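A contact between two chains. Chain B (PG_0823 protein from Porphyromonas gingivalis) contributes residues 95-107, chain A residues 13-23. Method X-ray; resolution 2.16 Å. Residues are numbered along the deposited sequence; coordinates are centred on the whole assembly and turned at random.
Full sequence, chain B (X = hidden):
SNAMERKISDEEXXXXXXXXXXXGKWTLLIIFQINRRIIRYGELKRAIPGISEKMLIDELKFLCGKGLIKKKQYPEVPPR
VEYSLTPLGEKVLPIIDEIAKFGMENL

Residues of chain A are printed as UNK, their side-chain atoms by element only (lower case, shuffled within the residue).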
# COMPACT_ATOMS: atom_id res chain seq x y z
N ILE B 95 8.07 5.36 -3.38
CA ILE B 95 6.80 5.16 -2.67
C ILE B 95 7.09 4.83 -1.21
O ILE B 95 6.45 5.35 -0.30
CB ILE B 95 5.93 4.00 -3.29
CG1 ILE B 95 5.56 4.30 -4.76
CG2 ILE B 95 4.65 3.71 -2.41
CD1 ILE B 95 5.28 3.05 -5.59
N ILE B 96 8.06 3.94 -1.02
CA ILE B 96 8.44 3.43 0.28
C ILE B 96 9.10 4.50 1.16
O ILE B 96 8.82 4.56 2.36
CB ILE B 96 9.30 2.17 0.10
CG1 ILE B 96 8.40 1.03 -0.42
CG2 ILE B 96 9.99 1.78 1.44
CD1 ILE B 96 9.21 -0.24 -0.89
N ASP B 97 9.95 5.34 0.58
CA ASP B 97 10.47 6.53 1.26
C ASP B 97 9.35 7.37 1.86
O ASP B 97 9.43 7.80 3.02
CB ASP B 97 11.24 7.43 0.28
CG ASP B 97 12.58 6.87 -0.12
OD1 ASP B 97 13.09 5.96 0.56
OD2 ASP B 97 13.16 7.38 -1.10
N GLU B 98 8.30 7.60 1.07
CA GLU B 98 7.18 8.36 1.55
C GLU B 98 6.39 7.63 2.67
O GLU B 98 5.87 8.29 3.58
CB GLU B 98 6.24 8.79 0.40
CG GLU B 98 6.77 9.88 -0.53
CD GLU B 98 7.25 11.17 0.16
OE1 GLU B 98 6.64 11.68 1.13
OE2 GLU B 98 8.27 11.71 -0.30
N ILE B 99 6.27 6.30 2.57
CA ILE B 99 5.62 5.51 3.61
C ILE B 99 6.41 5.54 4.92
O ILE B 99 5.82 5.69 6.01
CB ILE B 99 5.34 4.04 3.13
CG1 ILE B 99 4.33 4.05 1.97
CG2 ILE B 99 4.80 3.18 4.27
CD1 ILE B 99 4.21 2.70 1.20
N ALA B 100 7.73 5.44 4.80
CA ALA B 100 8.62 5.52 5.97
C ALA B 100 8.48 6.87 6.65
O ALA B 100 8.36 6.95 7.89
CB ALA B 100 10.08 5.29 5.55
N LYS B 101 8.50 7.94 5.85
CA LYS B 101 8.31 9.29 6.34
C LYS B 101 6.98 9.43 7.10
O LYS B 101 6.93 10.03 8.17
CB LYS B 101 8.40 10.29 5.18
CG LYS B 101 8.12 11.74 5.55
CD LYS B 101 8.34 12.64 4.34
CE LYS B 101 7.90 14.04 4.66
NZ LYS B 101 8.24 15.00 3.56
N PHE B 102 5.90 8.90 6.52
CA PHE B 102 4.59 8.96 7.18
C PHE B 102 4.65 8.30 8.57
O PHE B 102 4.23 8.88 9.58
CB PHE B 102 3.49 8.31 6.30
CG PHE B 102 2.13 8.33 6.95
CD1 PHE B 102 1.28 9.40 6.79
CD2 PHE B 102 1.74 7.29 7.84
CE1 PHE B 102 0.03 9.44 7.46
CE2 PHE B 102 0.53 7.31 8.49
CZ PHE B 102 -0.34 8.39 8.30
N GLY B 103 5.16 7.07 8.60
CA GLY B 103 5.31 6.35 9.83
C GLY B 103 6.11 7.08 10.91
O GLY B 103 5.67 7.14 12.07
N MSE B 104 7.26 7.64 10.53
CA MSE B 104 8.18 8.28 11.47
C MSE B 104 7.61 9.58 12.00
O MSE B 104 7.89 9.95 13.13
CB MSE B 104 9.53 8.61 10.82
CG MSE B 104 10.38 7.42 10.42
SE MSE B 104 12.14 8.00 9.70
CE MSE B 104 11.95 7.21 7.93
N GLU B 105 6.84 10.27 11.18
CA GLU B 105 6.31 11.54 11.59
C GLU B 105 5.01 11.39 12.36
O GLU B 105 4.71 12.22 13.21
CB GLU B 105 6.13 12.47 10.37
CG GLU B 105 7.44 12.92 9.71
CD GLU B 105 7.25 14.03 8.65
OE1 GLU B 105 6.09 14.37 8.33
OE2 GLU B 105 8.27 14.57 8.16
N ASN B 106 4.24 10.34 12.06
CA ASN B 106 2.84 10.28 12.52
C ASN B 106 2.48 9.08 13.38
O ASN B 106 1.48 9.11 14.11
CB ASN B 106 1.87 10.34 11.35
CG ASN B 106 2.09 11.55 10.48
OD1 ASN B 106 2.60 11.45 9.35
ND2 ASN B 106 1.71 12.71 10.99
N LEU B 107 3.25 8.02 13.27
CA LEU B 107 3.01 6.84 14.09
C LEU B 107 4.11 6.73 15.13
O LEU B 107 3.94 6.01 16.09
CB LEU B 107 2.94 5.58 13.22
CG LEU B 107 1.67 5.25 12.40
CD1 LEU B 107 0.56 6.29 12.37
CD2 LEU B 107 1.99 4.83 11.01
N UNK A 13 9.38 -0.53 13.30
CA UNK A 13 9.64 -0.12 11.91
C UNK A 13 8.52 0.80 11.39
O UNK A 13 7.33 0.43 11.43
s UNK A 13 9.88 -0.94 9.17
c UNK A 13 9.80 -1.32 10.97
N UNK A 14 8.90 2.00 10.93
CA UNK A 14 7.90 2.93 10.45
C UNK A 14 7.15 2.44 9.21
O UNK A 14 6.00 2.78 9.04
c UNK A 14 10.26 2.56 10.84
c UNK A 14 8.71 4.19 10.13
c UNK A 14 10.09 3.72 9.94
N UNK A 15 7.82 1.67 8.37
CA UNK A 15 7.20 1.12 7.18
C UNK A 15 6.22 0.03 7.61
O UNK A 15 5.07 0.02 7.16
c UNK A 15 7.56 -0.06 4.96
c UNK A 15 9.18 1.70 5.71
c UNK A 15 8.25 0.57 6.17
N UNK A 16 6.66 -0.84 8.51
CA UNK A 16 5.78 -1.88 9.01
C UNK A 16 4.55 -1.30 9.70
O UNK A 16 3.43 -1.74 9.45
c UNK A 16 5.66 -4.05 10.27
c UNK A 16 6.52 -2.85 9.94
c UNK A 16 6.47 -5.29 10.44
c UNK A 16 6.03 -7.62 11.09
n UNK A 16 7.33 -7.89 11.12
n UNK A 16 5.60 -6.41 10.78
n UNK A 16 5.14 -8.57 11.37
N UNK A 17 4.76 -0.30 10.57
CA UNK A 17 3.62 0.39 11.21
C UNK A 17 2.63 0.93 10.18
O UNK A 17 1.41 0.75 10.32
c UNK A 17 4.10 1.52 12.11
c UNK A 17 4.74 1.04 13.40
c UNK A 17 4.53 2.05 14.52
n UNK A 17 5.58 3.80 15.90
c UNK A 17 5.81 2.81 14.82
N UNK A 18 3.14 1.56 9.13
CA UNK A 18 2.28 2.14 8.09
C UNK A 18 1.49 1.09 7.33
O UNK A 18 0.35 1.32 6.94
o UNK A 18 3.60 4.13 7.69
c UNK A 18 3.10 2.97 7.09
N UNK A 19 2.12 -0.06 7.08
CA UNK A 19 1.46 -1.11 6.30
C UNK A 19 0.30 -1.79 7.05
O UNK A 19 -0.62 -2.29 6.42
c UNK A 19 1.16 -1.71 2.61
se UNK A 19 2.47 -0.35 3.34
c UNK A 19 2.47 -2.11 5.73
c UNK A 19 3.37 -1.48 4.64
N UNK A 20 0.32 -1.73 8.39
CA UNK A 20 -0.85 -2.09 9.21
C UNK A 20 -2.10 -1.32 8.79
O UNK A 20 -3.22 -1.84 8.83
o UNK A 20 0.88 -4.72 10.52
c UNK A 20 0.64 -2.48 11.27
c UNK A 20 -0.60 -1.82 10.69
c UNK A 20 0.49 -3.96 11.40
n UNK A 20 -0.11 -4.40 12.50
N UNK A 21 -1.89 -0.07 8.38
CA UNK A 21 -2.98 0.76 7.91
C UNK A 21 -3.24 0.63 6.42
O UNK A 21 -4.39 0.58 6.01
c UNK A 21 -3.94 3.08 7.74
c UNK A 21 -1.90 3.91 9.98
c UNK A 21 -2.74 2.26 8.21
c UNK A 21 -2.43 2.49 9.69
N UNK A 22 -2.18 0.63 5.60
CA UNK A 22 -2.33 0.83 4.15
C UNK A 22 -2.49 -0.45 3.34
O UNK A 22 -2.73 -0.38 2.14
c UNK A 22 -0.65 5.52 5.49
c UNK A 22 -1.93 5.06 5.22
c UNK A 22 0.45 4.75 5.16
c UNK A 22 -1.18 1.69 3.54
c UNK A 22 0.28 3.51 4.52
c UNK A 22 -1.00 3.03 4.22
c UNK A 22 -2.11 3.81 4.57
N UNK A 23 -2.39 -1.60 4.01
CA UNK A 23 -2.39 -2.92 3.37
C UNK A 23 -3.67 -3.25 2.61
O UNK A 23 -3.66 -4.09 1.71
c UNK A 23 -2.11 -4.03 4.40

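Position 13 carries one carbon and then one sulfur, and makes no contact with the chain B stretch. A lone C–S side chain is Cys13(A). It precedes the helix as its N-cap: its SG accepts from the backbone N of position 16 at 3.3 Å, with a nearly straight angle of 167°.

Position 14 has three carbons that close a ring onto its own backbone N, which identifies Pro14(A). Its CB lies 3.6 Å from Ala100(B) O and 3.6 Å from CG of the selenomethionine Met104(B).

Position 15 shows one carbon bearing two more, a fork with no further atoms: Val15(A). Its CG2 packs 3.7 Å from Ala100(B) CB and 4.3 Å from Ile96(B) CG2, while its CG1 is 4.3 Å from Ile99(B) CG2.

Position 16 has three carbons, a nitrogen, and a carbon carrying two more nitrogens, a guanidinium and therefore Arg16(A). Its CA-to-CB bond points away from the chain B stretch, and its NH1 and NH2 are hydrogen-bonded elsewhere in the structure.

Position 17 is an unbranched row of four carbons ending in nitrogen, hence Lys17(A). NZ donates to Leu107(B) O at 2.8 Å, so the side chain reaches the backbone carbonyl of the last residue of the chain B stretch.

Position 18 has one carbon and one oxygen, Ser18(A). OG lies 3.2 Å from Ile99(B) O and 3.1 Å from Pro14(A) O; both carbonyls are within reach of its one proton, and the choice between them is open. CB also meets Ile99(B) CG2 at 3.3 Å.

Position 19 contains two carbons, selenium and a terminal carbon without branching: Met19(A), as selenomethionine. SE stands 4.1 Å from Ile99(B) CD1.

Position 20 has three carbons, the third carrying one oxygen and one nitrogen. This amide is Gln20(A), with no contact to the chain B stretch.

Position 21 has four carbons, forked at the first, with one arm two carbons long: Ile21(A). CD1 approaches Leu107(B) CD2 at 4.1 Å and Phe102(B) CE2 at 4.4 Å.

Position 22 is one carbon followed by a six-carbon ring with no oxygen, Phe22(A). CZ is 3.7 Å from Phe102(B) CE2; the centroids are 5.2 Å apart and the planes meet at 63°, placing the edge of this ring toward the face of Phe102(B).

Position 23 has a single carbon, Ala23(A), which makes no contact with the chain B stretch.

The helices cross almost at right angles (92°), their axes approaching to 7.6 Å and the stretches burying 597 Å² in total. Gly103(B) permits the close passage: its CA is 4.3 Å from Pro14(A) CA and 3.7 Å from Pro14(A) O, and an ideal CB there would fall only 2.3 Å from that same Pro14(A) O, a clash. Around this point, Ile99(B) and Ala100(B) pack against Val15(A), the aromatic pair adds a second apolar patch, and Lys17(A) supplies a polar tie to the C-terminal end of the chain B stretch.

Chain A 13-23: CPVRKSMQIFA
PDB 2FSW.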